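Local coordinates for protein mandalate racemase/muconate lactonizing enzyme (Unidentified, PDB 4E4U) that is of unestablished specificity but probably acts as an isomerase of the mandelate racemase/muconate lactonizing enzyme family, within the enolase superfamily, at residues A[156-161]-A[336-341]; A[124-129]-A[228-233]; A[349-352]-A[357-360]; A[192-197]-A[202-207]; A[316-321]-A[366-371]. All coordinates share one frame; numbering follows the deposited sequence.

Contact 1 of 5, residues A[156-161]-A[336-341]; sequences VKLGFT and IMTWGG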
# COMPACT_ATOMS: atom_id res chain seq x y z
N VAL A 156 -14.21 -40.10 17.52
CA VAL A 156 -14.12 -39.46 18.84
C VAL A 156 -13.95 -40.52 19.95
O VAL A 156 -13.17 -40.32 20.88
CB VAL A 156 -15.32 -38.53 19.10
CG1 VAL A 156 -15.41 -38.11 20.56
CG2 VAL A 156 -15.24 -37.30 18.20
N LYS A 157 -14.66 -41.64 19.84
CA LYS A 157 -14.52 -42.73 20.81
C LYS A 157 -13.10 -43.30 20.81
O LYS A 157 -12.60 -43.73 21.85
CB LYS A 157 -15.54 -43.84 20.54
CG LYS A 157 -16.98 -43.44 20.84
CD LYS A 157 -17.95 -44.54 20.45
CE LYS A 157 -19.35 -43.98 20.31
NZ LYS A 157 -20.31 -45.01 19.82
N LEU A 158 -12.45 -43.29 19.65
CA LEU A 158 -11.06 -43.74 19.56
C LEU A 158 -10.10 -42.75 20.21
O LEU A 158 -8.97 -43.11 20.56
CB LEU A 158 -10.64 -43.95 18.11
CG LEU A 158 -11.35 -44.99 17.25
CD1 LEU A 158 -10.70 -44.99 15.88
CD2 LEU A 158 -11.26 -46.36 17.88
N GLY A 159 -10.54 -41.50 20.34
CA GLY A 159 -9.72 -40.47 20.95
C GLY A 159 -9.36 -39.30 20.04
O GLY A 159 -8.70 -38.37 20.49
N PHE A 160 -9.77 -39.35 18.78
CA PHE A 160 -9.49 -38.24 17.86
C PHE A 160 -10.13 -36.94 18.34
O PHE A 160 -11.27 -36.94 18.83
CB PHE A 160 -10.00 -38.54 16.45
CG PHE A 160 -9.07 -39.38 15.62
CD1 PHE A 160 -7.89 -38.84 15.12
CD2 PHE A 160 -9.38 -40.70 15.32
CE1 PHE A 160 -7.04 -39.60 14.34
CE2 PHE A 160 -8.53 -41.47 14.54
CZ PHE A 160 -7.36 -40.92 14.05
N THR A 161 -9.39 -35.85 18.19
CA THR A 161 -9.85 -34.52 18.58
C THR A 161 -10.11 -33.61 17.37
O THR A 161 -10.32 -32.41 17.53
CB THR A 161 -8.83 -33.82 19.50
OG1 THR A 161 -7.59 -33.66 18.80
CG2 THR A 161 -8.60 -34.65 20.75
N ILE A 336 -3.66 -41.27 8.57
CA ILE A 336 -4.54 -42.07 7.74
C ILE A 336 -5.16 -43.11 8.66
O ILE A 336 -4.54 -44.13 8.99
CB ILE A 336 -3.81 -42.67 6.54
CG1 ILE A 336 -3.27 -41.53 5.66
CG2 ILE A 336 -4.74 -43.56 5.74
CD1 ILE A 336 -2.44 -41.96 4.47
N MET A 337 -6.37 -42.80 9.12
CA MET A 337 -7.01 -43.56 10.20
C MET A 337 -6.05 -43.66 11.37
O MET A 337 -5.52 -42.63 11.80
CB MET A 337 -7.56 -44.89 9.69
CG MET A 337 -8.64 -44.66 8.64
SD MET A 337 -9.52 -46.10 8.08
CE MET A 337 -8.21 -46.92 7.23
N THR A 338 -5.79 -44.86 11.88
CA THR A 338 -4.86 -45.00 13.01
C THR A 338 -3.56 -45.71 12.64
O THR A 338 -2.92 -46.34 13.49
CB THR A 338 -5.52 -45.68 14.22
OG1 THR A 338 -5.93 -47.01 13.86
CG2 THR A 338 -6.74 -44.89 14.67
N TRP A 339 -3.18 -45.61 11.37
CA TRP A 339 -1.92 -46.15 10.84
C TRP A 339 -1.84 -47.67 10.86
O TRP A 339 -0.74 -48.24 10.89
CB TRP A 339 -0.70 -45.55 11.56
CG TRP A 339 -0.58 -44.06 11.44
CD1 TRP A 339 -0.65 -43.16 12.46
CD2 TRP A 339 -0.35 -43.30 10.25
NE1 TRP A 339 -0.48 -41.88 11.97
CE2 TRP A 339 -0.29 -41.95 10.61
CE3 TRP A 339 -0.19 -43.64 8.90
CZ2 TRP A 339 -0.08 -40.92 9.68
CZ3 TRP A 339 0.01 -42.63 7.97
CH2 TRP A 339 0.06 -41.28 8.37
N GLY A 340 -2.99 -48.33 10.85
CA GLY A 340 -3.03 -49.78 10.74
C GLY A 340 -3.05 -50.21 9.29
O GLY A 340 -2.56 -49.48 8.41
N GLY A 341 -3.60 -51.38 9.02
CA GLY A 341 -3.74 -51.85 7.66
C GLY A 341 -2.42 -51.93 6.92
O GLY A 341 -1.40 -52.31 7.49

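Contact 2 of 5, residues A[124-129]-A[228-233]; sequences RLRSYT and DPLWFE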
# COMPACT_ATOMS: atom_id res chain seq x y z
N ARG A 124 3.92 -36.25 22.53
CA ARG A 124 3.01 -36.90 21.58
C ARG A 124 2.40 -35.84 20.67
O ARG A 124 2.39 -34.66 21.01
CB ARG A 124 1.92 -37.67 22.31
CG ARG A 124 1.01 -36.79 23.13
CD ARG A 124 0.14 -37.62 24.05
NE ARG A 124 -0.54 -36.75 25.01
CZ ARG A 124 -1.62 -37.11 25.70
NH1 ARG A 124 -2.15 -38.32 25.53
NH2 ARG A 124 -2.17 -36.25 26.54
N LEU A 125 1.87 -36.28 19.54
CA LEU A 125 1.43 -35.37 18.50
C LEU A 125 -0.06 -35.48 18.25
O LEU A 125 -0.56 -36.54 17.86
CB LEU A 125 2.17 -35.67 17.19
CG LEU A 125 3.69 -35.59 17.25
CD1 LEU A 125 4.28 -36.08 15.94
CD2 LEU A 125 4.13 -34.16 17.53
N ARG A 126 -0.78 -34.39 18.46
CA ARG A 126 -2.20 -34.35 18.14
C ARG A 126 -2.39 -34.75 16.68
O ARG A 126 -1.65 -34.29 15.80
CB ARG A 126 -2.76 -32.95 18.39
CG ARG A 126 -4.27 -32.85 18.23
CD ARG A 126 -4.73 -31.41 18.27
NE ARG A 126 -6.17 -31.31 18.10
CZ ARG A 126 -6.83 -30.17 17.88
NH1 ARG A 126 -6.17 -29.02 17.82
NH2 ARG A 126 -8.15 -30.19 17.72
N SER A 127 -3.37 -35.59 16.41
CA SER A 127 -3.61 -36.05 15.05
C SER A 127 -5.07 -35.94 14.64
O SER A 127 -5.95 -35.75 15.47
CB SER A 127 -3.11 -37.48 14.86
OG SER A 127 -3.97 -38.39 15.49
N TYR A 128 -5.32 -36.06 13.34
CA TYR A 128 -6.68 -36.12 12.84
C TYR A 128 -6.74 -37.13 11.73
O TYR A 128 -5.70 -37.55 11.21
CB TYR A 128 -7.13 -34.76 12.32
CG TYR A 128 -6.55 -34.31 10.99
CD1 TYR A 128 -7.16 -34.65 9.79
CD2 TYR A 128 -5.44 -33.49 10.95
CE1 TYR A 128 -6.67 -34.18 8.57
CE2 TYR A 128 -4.93 -33.03 9.74
CZ TYR A 128 -5.54 -33.37 8.55
OH TYR A 128 -5.06 -32.91 7.35
N THR A 129 -7.95 -37.52 11.35
CA THR A 129 -8.11 -38.34 10.15
C THR A 129 -9.28 -37.84 9.31
O THR A 129 -10.22 -37.22 9.82
CB THR A 129 -8.31 -39.84 10.50
OG1 THR A 129 -8.39 -40.60 9.28
CG2 THR A 129 -9.58 -40.05 11.32
N ASP A 228 -18.09 -23.12 13.34
CA ASP A 228 -16.74 -22.87 13.85
C ASP A 228 -15.69 -23.94 13.49
O ASP A 228 -15.04 -24.49 14.37
CB ASP A 228 -16.77 -22.66 15.38
CG ASP A 228 -15.45 -22.12 15.94
OD1 ASP A 228 -14.76 -21.33 15.26
OD2 ASP A 228 -15.12 -22.47 17.09
N PRO A 229 -15.52 -24.22 12.18
CA PRO A 229 -14.47 -25.18 11.81
C PRO A 229 -13.08 -24.64 12.17
O PRO A 229 -12.83 -23.42 12.11
CB PRO A 229 -14.59 -25.30 10.28
CG PRO A 229 -15.79 -24.52 9.89
CD PRO A 229 -16.16 -23.61 11.01
N LEU A 230 -12.19 -25.56 12.50
CA LEU A 230 -10.80 -25.20 12.76
C LEU A 230 -10.11 -24.69 11.50
O LEU A 230 -9.26 -23.80 11.56
CB LEU A 230 -10.05 -26.39 13.38
CG LEU A 230 -8.52 -26.34 13.48
CD1 LEU A 230 -8.01 -25.10 14.17
CD2 LEU A 230 -8.00 -27.58 14.19
N TRP A 231 -10.45 -25.24 10.34
CA TRP A 231 -9.96 -24.66 9.10
C TRP A 231 -10.82 -24.93 7.89
O TRP A 231 -11.67 -25.82 7.90
CB TRP A 231 -8.50 -25.06 8.82
CG TRP A 231 -8.23 -26.49 8.39
CD1 TRP A 231 -8.73 -27.15 7.30
CD2 TRP A 231 -7.29 -27.38 8.99
NE1 TRP A 231 -8.19 -28.41 7.21
CE2 TRP A 231 -7.28 -28.57 8.24
CE3 TRP A 231 -6.43 -27.28 10.10
CZ2 TRP A 231 -6.48 -29.66 8.57
CZ3 TRP A 231 -5.64 -28.36 10.43
CH2 TRP A 231 -5.66 -29.54 9.66
N PHE A 232 -10.57 -24.12 6.87
CA PHE A 232 -11.16 -24.23 5.54
C PHE A 232 -9.94 -24.48 4.64
O PHE A 232 -9.10 -23.59 4.46
CB PHE A 232 -11.85 -22.91 5.24
CG PHE A 232 -12.58 -22.84 3.91
CD1 PHE A 232 -12.78 -23.95 3.09
CD2 PHE A 232 -13.07 -21.61 3.48
CE1 PHE A 232 -13.48 -23.81 1.88
CE2 PHE A 232 -13.75 -21.48 2.28
CZ PHE A 232 -13.95 -22.58 1.48
N GLU A 233 -9.83 -25.70 4.13
CA GLU A 233 -8.63 -26.17 3.43
C GLU A 233 -8.69 -25.85 1.94
O GLU A 233 -9.74 -25.99 1.32
CB GLU A 233 -8.54 -27.69 3.59
CG GLU A 233 -7.31 -28.35 2.99
CD GLU A 233 -6.99 -29.69 3.64
OE1 GLU A 233 -7.32 -29.87 4.83
OE2 GLU A 233 -6.39 -30.55 2.97

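Contact 3 of 5, residues A[349-352]-A[357-360]; sequences TPIR and YIIP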
# COMPACT_ATOMS: atom_id res chain seq x y z
N THR A 349 8.36 -51.87 11.95
CA THR A 349 7.78 -51.37 13.19
C THR A 349 6.78 -50.28 12.84
O THR A 349 7.17 -49.20 12.42
CB THR A 349 8.87 -50.77 14.11
OG1 THR A 349 9.81 -51.79 14.47
CG2 THR A 349 8.25 -50.18 15.37
N PRO A 350 5.48 -50.56 13.00
CA PRO A 350 4.47 -49.56 12.64
C PRO A 350 4.50 -48.27 13.45
O PRO A 350 4.99 -48.23 14.58
CB PRO A 350 3.15 -50.30 12.87
CG PRO A 350 3.48 -51.46 13.72
CD PRO A 350 4.88 -51.85 13.33
N ILE A 351 3.96 -47.21 12.86
CA ILE A 351 3.77 -45.95 13.56
C ILE A 351 2.79 -46.17 14.70
O ILE A 351 1.77 -46.84 14.53
CB ILE A 351 3.23 -44.89 12.60
CG1 ILE A 351 4.26 -44.64 11.50
CG2 ILE A 351 2.88 -43.61 13.34
CD1 ILE A 351 3.73 -43.85 10.34
N ARG A 352 3.12 -45.62 15.86
CA ARG A 352 2.32 -45.80 17.07
C ARG A 352 1.29 -44.69 17.26
O ARG A 352 1.63 -43.50 17.23
CB ARG A 352 3.23 -45.88 18.28
CG ARG A 352 2.53 -46.21 19.58
CD ARG A 352 3.52 -46.30 20.72
NE ARG A 352 2.86 -46.58 21.99
CZ ARG A 352 2.99 -47.71 22.67
NH1 ARG A 352 3.77 -48.68 22.21
NH2 ARG A 352 2.34 -47.87 23.81
N TYR A 357 -3.42 -39.45 19.52
CA TYR A 357 -2.08 -38.92 19.33
C TYR A 357 -1.13 -39.90 18.68
O TYR A 357 -1.23 -41.10 18.89
CB TYR A 357 -1.46 -38.49 20.66
CG TYR A 357 -2.29 -37.53 21.46
CD1 TYR A 357 -3.25 -38.00 22.35
CD2 TYR A 357 -2.10 -36.16 21.36
CE1 TYR A 357 -4.01 -37.14 23.10
CE2 TYR A 357 -2.87 -35.27 22.11
CZ TYR A 357 -3.82 -35.78 22.98
OH TYR A 357 -4.60 -34.94 23.76
N ILE A 358 -0.21 -39.37 17.89
CA ILE A 358 0.91 -40.16 17.40
C ILE A 358 2.03 -40.10 18.44
O ILE A 358 2.34 -39.02 18.97
CB ILE A 358 1.42 -39.60 16.07
CG1 ILE A 358 0.34 -39.76 15.01
CG2 ILE A 358 2.71 -40.31 15.65
CD1 ILE A 358 0.56 -38.89 13.77
N ILE A 359 2.63 -41.25 18.74
CA ILE A 359 3.74 -41.31 19.67
C ILE A 359 5.03 -41.47 18.88
O ILE A 359 5.27 -42.52 18.29
CB ILE A 359 3.61 -42.53 20.61
CG1 ILE A 359 2.21 -42.57 21.24
CG2 ILE A 359 4.73 -42.52 21.66
CD1 ILE A 359 1.85 -41.32 22.02
N PRO A 360 5.87 -40.42 18.84
CA PRO A 360 7.09 -40.48 18.02
C PRO A 360 8.05 -41.59 18.44
O PRO A 360 8.19 -41.89 19.63
CB PRO A 360 7.75 -39.12 18.26
CG PRO A 360 6.62 -38.22 18.65
CD PRO A 360 5.69 -39.09 19.45
O HOH W 1 5.43 -43.79 15.91

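Contact 4 of 5, residues A[192-197]-A[202-207]; sequences RRVREA and ADLLFG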
# COMPACT_ATOMS: atom_id res chain seq x y z
N ARG A 192 -23.28 -29.44 10.02
CA ARG A 192 -24.30 -29.48 11.05
C ARG A 192 -24.38 -30.86 11.69
O ARG A 192 -24.39 -30.98 12.92
CB ARG A 192 -25.66 -29.11 10.45
CG ARG A 192 -26.77 -29.06 11.48
CD ARG A 192 -28.10 -28.69 10.84
NE ARG A 192 -29.18 -28.67 11.82
CZ ARG A 192 -29.63 -27.57 12.41
NH1 ARG A 192 -29.10 -26.39 12.11
NH2 ARG A 192 -30.62 -27.64 13.30
N ARG A 193 -24.44 -31.89 10.86
CA ARG A 193 -24.58 -33.26 11.36
C ARG A 193 -23.33 -33.74 12.09
O ARG A 193 -23.44 -34.40 13.12
CB ARG A 193 -24.95 -34.21 10.22
CG ARG A 193 -26.30 -33.93 9.59
CD ARG A 193 -27.46 -34.24 10.53
NE ARG A 193 -28.72 -33.73 10.01
CZ ARG A 193 -29.41 -34.29 9.01
NH1 ARG A 193 -28.95 -35.39 8.41
NH2 ARG A 193 -30.55 -33.75 8.61
N VAL A 194 -22.16 -33.44 11.55
CA VAL A 194 -20.91 -33.84 12.20
C VAL A 194 -20.74 -33.09 13.53
O VAL A 194 -20.40 -33.70 14.54
CB VAL A 194 -19.67 -33.69 11.30
CG1 VAL A 194 -18.40 -34.06 12.07
CG2 VAL A 194 -19.80 -34.58 10.07
N ARG A 195 -21.01 -31.78 13.54
CA ARG A 195 -20.96 -31.03 14.80
C ARG A 195 -21.91 -31.62 15.84
O ARG A 195 -21.53 -31.75 17.01
CB ARG A 195 -21.26 -29.54 14.59
CG ARG A 195 -21.38 -28.75 15.89
CD ARG A 195 -20.08 -28.75 16.69
NE ARG A 195 -19.07 -27.90 16.07
CZ ARG A 195 -17.77 -28.17 16.02
NH1 ARG A 195 -17.30 -29.30 16.56
NH2 ARG A 195 -16.93 -27.33 15.43
N GLU A 196 -23.12 -31.99 15.44
CA GLU A 196 -24.08 -32.60 16.36
C GLU A 196 -23.50 -33.88 16.96
O GLU A 196 -23.67 -34.16 18.15
CB GLU A 196 -25.41 -32.92 15.65
CG GLU A 196 -26.43 -33.63 16.54
CD GLU A 196 -27.72 -34.01 15.80
OE1 GLU A 196 -27.66 -34.32 14.59
OE2 GLU A 196 -28.79 -34.01 16.45
N ALA A 197 -22.80 -34.65 16.14
CA ALA A 197 -22.26 -35.93 16.57
C ALA A 197 -21.04 -35.81 17.49
O ALA A 197 -20.86 -36.64 18.37
CB ALA A 197 -21.92 -36.79 15.35
N ALA A 202 -14.38 -32.61 19.20
CA ALA A 202 -13.51 -32.64 18.03
C ALA A 202 -13.74 -31.43 17.15
O ALA A 202 -14.88 -31.02 16.92
CB ALA A 202 -13.73 -33.92 17.24
N ASP A 203 -12.65 -30.86 16.67
CA ASP A 203 -12.74 -29.83 15.66
C ASP A 203 -13.17 -30.39 14.31
O ASP A 203 -12.89 -31.54 13.97
CB ASP A 203 -11.39 -29.12 15.50
CG ASP A 203 -11.17 -28.05 16.55
OD1 ASP A 203 -11.93 -27.05 16.57
OD2 ASP A 203 -10.22 -28.19 17.36
N LEU A 204 -13.87 -29.55 13.55
CA LEU A 204 -14.20 -29.85 12.16
C LEU A 204 -13.12 -29.28 11.26
O LEU A 204 -12.77 -28.09 11.37
CB LEU A 204 -15.52 -29.20 11.76
CG LEU A 204 -16.75 -29.45 12.63
CD1 LEU A 204 -17.97 -28.74 12.05
CD2 LEU A 204 -17.01 -30.91 12.75
N LEU A 205 -12.60 -30.11 10.37
CA LEU A 205 -11.63 -29.67 9.36
C LEU A 205 -12.34 -29.77 8.02
O LEU A 205 -12.68 -30.86 7.57
CB LEU A 205 -10.40 -30.57 9.39
CG LEU A 205 -9.77 -30.76 10.76
CD1 LEU A 205 -8.64 -31.76 10.71
CD2 LEU A 205 -9.29 -29.44 11.31
N PHE A 206 -12.59 -28.62 7.40
CA PHE A 206 -13.34 -28.64 6.15
C PHE A 206 -12.34 -28.84 5.02
O PHE A 206 -11.63 -27.91 4.62
CB PHE A 206 -14.17 -27.37 5.98
CG PHE A 206 -15.27 -27.53 4.98
CD1 PHE A 206 -16.49 -28.08 5.34
CD2 PHE A 206 -15.06 -27.16 3.66
CE1 PHE A 206 -17.49 -28.24 4.41
CE2 PHE A 206 -16.06 -27.32 2.72
CZ PHE A 206 -17.27 -27.86 3.10
N GLY A 207 -12.26 -30.08 4.54
CA GLY A 207 -11.13 -30.53 3.74
C GLY A 207 -11.28 -30.41 2.25
O GLY A 207 -11.04 -31.37 1.51
O HOH W 2 -14.07 -26.99 14.91

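Contact 5 of 5, residues A[316-321]-A[366-371]; sequences GAAASI and LGIELD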
# COMPACT_ATOMS: atom_id res chain seq x y z
N GLY A 316 7.03 -41.39 4.47
CA GLY A 316 6.76 -39.96 4.50
C GLY A 316 6.10 -39.55 5.80
O GLY A 316 6.39 -38.48 6.34
N ALA A 317 5.22 -40.39 6.34
CA ALA A 317 4.60 -40.10 7.63
C ALA A 317 5.65 -40.04 8.74
O ALA A 317 5.64 -39.12 9.56
CB ALA A 317 3.53 -41.13 7.96
N ALA A 318 6.57 -41.00 8.74
CA ALA A 318 7.65 -41.00 9.73
C ALA A 318 8.47 -39.71 9.66
O ALA A 318 8.78 -39.12 10.70
CB ALA A 318 8.53 -42.22 9.56
N ALA A 319 8.80 -39.27 8.45
CA ALA A 319 9.55 -38.03 8.29
C ALA A 319 8.74 -36.84 8.82
O ALA A 319 9.28 -35.94 9.47
CB ALA A 319 9.94 -37.82 6.83
N SER A 320 7.44 -36.84 8.53
CA SER A 320 6.56 -35.78 8.98
C SER A 320 6.52 -35.71 10.50
O SER A 320 6.53 -34.62 11.09
CB SER A 320 5.16 -36.02 8.42
OG SER A 320 4.40 -34.84 8.43
N ILE A 321 6.50 -36.87 11.14
CA ILE A 321 6.51 -36.98 12.58
C ILE A 321 7.81 -36.43 13.15
O ILE A 321 7.81 -35.76 14.18
CB ILE A 321 6.28 -38.45 12.99
CG1 ILE A 321 4.83 -38.83 12.72
CG2 ILE A 321 6.67 -38.69 14.45
CD1 ILE A 321 4.58 -40.33 12.56
N LEU A 366 14.87 -41.81 10.98
CA LEU A 366 13.45 -41.52 10.83
C LEU A 366 12.57 -42.43 11.69
O LEU A 366 11.37 -42.20 11.79
CB LEU A 366 13.02 -41.66 9.37
CG LEU A 366 13.68 -40.73 8.35
CD1 LEU A 366 13.19 -41.06 6.94
CD2 LEU A 366 13.44 -39.26 8.69
N GLY A 367 13.17 -43.45 12.30
CA GLY A 367 12.40 -44.41 13.08
C GLY A 367 11.44 -45.23 12.24
O GLY A 367 10.32 -45.53 12.67
N ILE A 368 11.88 -45.62 11.04
CA ILE A 368 11.03 -46.38 10.13
C ILE A 368 11.89 -47.27 9.24
O ILE A 368 13.03 -46.92 8.93
CB ILE A 368 10.14 -45.43 9.27
CG1 ILE A 368 8.88 -46.13 8.77
CG2 ILE A 368 10.92 -44.83 8.12
CD1 ILE A 368 7.86 -46.36 9.87
N GLU A 369 11.36 -48.42 8.84
CA GLU A 369 12.09 -49.33 7.97
C GLU A 369 11.11 -50.18 7.19
O GLU A 369 10.19 -50.75 7.77
CB GLU A 369 13.03 -50.24 8.77
CG GLU A 369 13.89 -51.17 7.92
CD GLU A 369 14.88 -51.99 8.74
OE1 GLU A 369 14.86 -51.89 9.98
OE2 GLU A 369 15.68 -52.73 8.13
N LEU A 370 11.30 -50.27 5.88
CA LEU A 370 10.42 -51.09 5.05
C LEU A 370 10.63 -52.58 5.30
O LEU A 370 11.76 -53.04 5.48
CB LEU A 370 10.64 -50.81 3.57
CG LEU A 370 10.25 -49.42 3.07
CD1 LEU A 370 10.75 -49.23 1.65
CD2 LEU A 370 8.74 -49.22 3.14
N ASP A 371 9.53 -53.32 5.28
CA ASP A 371 9.57 -54.77 5.26
C ASP A 371 9.68 -55.17 3.79
O ASP A 371 8.71 -55.10 3.05
CB ASP A 371 8.29 -55.35 5.89
CG ASP A 371 8.31 -56.86 5.99
OD1 ASP A 371 8.85 -57.52 5.07
OD2 ASP A 371 7.78 -57.40 6.98
O HOH W 3 9.28 -40.92 12.87

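Contact 1 of 5, residues A[156-161]-A[336-341]
Leu158, where helix 145-158 runs out, stands with its CA 9.1 Å from the CA of Thr338, which occupies a type II' turn from Ile336 to Trp339, and the gap between the two backbones is bridged by side chains. Both corners are shaped by their own backbone bonds. Gly159, at positive phi, completes a Schellman motif in which its N reaches Val156 O at 2.9 Å, and the tight turn opposite is closed by Trp339 N on Ile336 O. Beyond the glycine, Phe160 sends its ring toward the turn. The methyl CG2 of Thr338 receives Phe160 CE2 at 3.9 Å, approaching obliquely, and Leu158 CD1 meets the same methyl at 4.1 Å, the two side chains crossing at about a right angle. Thr338 OG1 sits between the backbone N and the carbonyl carbon (chi1 62°), which turns CG2 to face both hydrophobic partners. In fold terms, Phe160 lies against the outer side of the first strand of a modified (beta/alpha) barrel, touching Ser127 and Thr129 of strand 125-130, while Trp353 packs on Phe160, Leu158 and Thr338 alike. The Met337 carbonyl lies in the plane of the Phe160 ring at its edge, with O 3.4 Å from Phe160 CZ; this oxygen is buried by the contact and has no hydrogen-bond partner in the model, and the edge of the Phe160 ring lies against it. The exposed side chain of Leu158 also lines a pocket with Tyr132 and Cys151 that holds a dithiol, probably from the crystallisation liquor.

Contact 2 of 5, residues A[124-129]-A[228-233]
Tyr128 and Trp231 meet across the interior of the enolase-superfamily barrel, on strands 125-130 and 231-233, which are not neighbours in the sheet. The tyrosine can be followed outward from its backbone. CB points toward the opposing segment, CG sits between the backbone N and the carbonyl carbon (chi1 74°), and the ring reaches Trp231 from there. At its root the ring packs on Leu205 of strand 203-206. Farther out, CE2 makes the closest approach, 3.6 Å to Trp231 CH2. Next along, Tyr128 CZ lies 3.8 Å from Trp231 CZ2, near the plane of the indole, and Tyr128 OH, also 3.8 Å from Trp231 CZ2, then hydrogen-bonds to Lys164. The pair is an offset edge-to-face (T-shaped) stack: the benzo edge of Trp231 is turned toward the face of Tyr128, with ring centroids 5.4 Å apart and planes at 80°. Beside it, Arg126 NH1 brushes Leu230 CD2 at 4.3 Å; the charged end of this arginine is held by Asp203 and Thr161. Trp231 is itself steadied from within its strand, since Glu233, which also forms a salt bridge with Lys164, offers the anti lone pair of OE1 to Trp231 NE1 at 2.9 Å, with that oxygen 30° out of the indole plane.

Contact 3 of 5, residues A[349-352]-A[357-360]
The guanidinium of Arg352 presents an edge to Ile359, with CG1 of the isoleucine near its plane and 4.1 Å from Arg352 NE. Its outer end has another partner, a salt bridge from NH2 to Glu354. The other flat group, the ring of Tyr357, leads away from the contact; it makes a cation-pi pair with Arg124, and its hydroxyl bonds to Asp396 of a second subunit. Arg352 and Ile359 bury the most surface, and they meet through their aliphatic parts. Arg352 CG is anti to the backbone N (chi1 -174°), and the chain, extended from CG to NE, runs side by side with Ile359, both pointing the same way, with Arg352 CD 3.8 Å from Ile359 CB. The two segments belong to a beta hairpin, strands 352-354 and 357-359, whose second strand joins the barrel sheet by running antiparallel to strand 125-130. Only one direct backbone bond spans them here: Ile359 N donates to Arg352 O at 2.9 Å and nearly straight at 170°, although the donor is tilted 34° from the carbonyl plane. The same oxygen is approached by Ile358 CA at 3.4 Å in a CA-H...O contact. Water 1 links the backbones a second time, accepting from Arg352 N at 2.9 Å and donating to Ile359 O at 2.7 Å. Apart from this pair, Ile351 CG2 touches Ile358 CG2 at 4.0 Å, the side chains crossing at a slant, and both isoleucines pack against Ile321 of helix 314-325 and against the ring of Trp339.

Contact 4 of 5, residues A[192-197]-A[202-207]
Leu204 provides the apolar part of this contact, its two methyls diverging to different partners. CD2 packs closely on Val194, 3.5 Å from CG1, the two side chains sliding past one another in opposite directions. On its other flank the leucine lies over one face of the Arg195 guanidinium, with CG 3.5 Å from Arg195 NH2. The polar part belongs to that arginine. Its chain is folded back by bends at chi2 (63°) and chi3 (73°), which lets a side chain rooted on the helix reach the start of the strand. There Arg195 NH1 donates to Ala202 O at 3.0 Å, an acceptor that lies in the guanidinium plane; the same NH1 also bonds to Gly199 O, and NH2 to Tyr227 O. Water carries the remaining polar link. Water 2 accepts from Arg195 NH2 and from Leu204 N, both at 2.9 Å, and donates to Asp203 OD1 at 2.7 Å, joining opposite charges that do not touch directly. Asp203 also forms a salt bridge with Arg219 of a second subunit. Helix and strand are consecutive here, and the packing is that of a beta-alpha-beta crossover in the barrel, with helix 181-198 covering the parallel strands 162-165 and 203-206.

Contact 5 of 5, residues A[316-321]-A[366-371]
Ala318 buries the most surface of any residue in this contact, on a helix of the (beta/alpha) barrel, 314-325, that is covered by the chain segment leading to helix 372-377. Its methyl points at the segment and fits between two groups: CB is 3.6 Å from Ile368 CB and equally 3.6 Å from the carbonyl oxygen of Leu366. Ile368 meets the methyl at its branch point, and CG2, set between the backbone N and the carbonyl carbon, lies 3.8 Å from Ala318 CB. Leu366, the second largest contributor, also points toward the helix, its CD2 lying 4.1 Å from Ala319 CA and 4.2 Å from Ala319 CB. The alanines are small here, consistent with the close approach of the loop, the CA atoms of Ala319 and Leu366 being 5.8 Å apart. The segment also reaches the N-terminal domain: Leu366 N bonds to Asp103, and Ile368 packs on Val37 of strand 35-40. Water 3 bridges two backbone oxygens, donating to Ala318 O at 2.9 Å and to Leu366 O at 2.7 Å.

Overall arrangement
The five contacts sort by depth as much as by chemistry. Contacts 2, 4 and 5 are buried, whereas contacts 1 and 3 are only partly so. Contact 2 spans the barrel interior with aromatic rings, contact 4 joins a covering helix to a strand through leucine-valine packing and an arginine, and contact 5 is almost purely aliphatic. Strand 125-130 unites several of them: its inward residues serve contact 2, its outer side carries the phenylalanine of contact 1, and its start pairs antiparallel with strand 357-359 of contact 3. Contacts 3 and 5 share the helix 314-325 neighbourhood. Water spans contacts 3, 4 and 5. Contacts 1 to 4 all touch a second subunit; contact 5 does not.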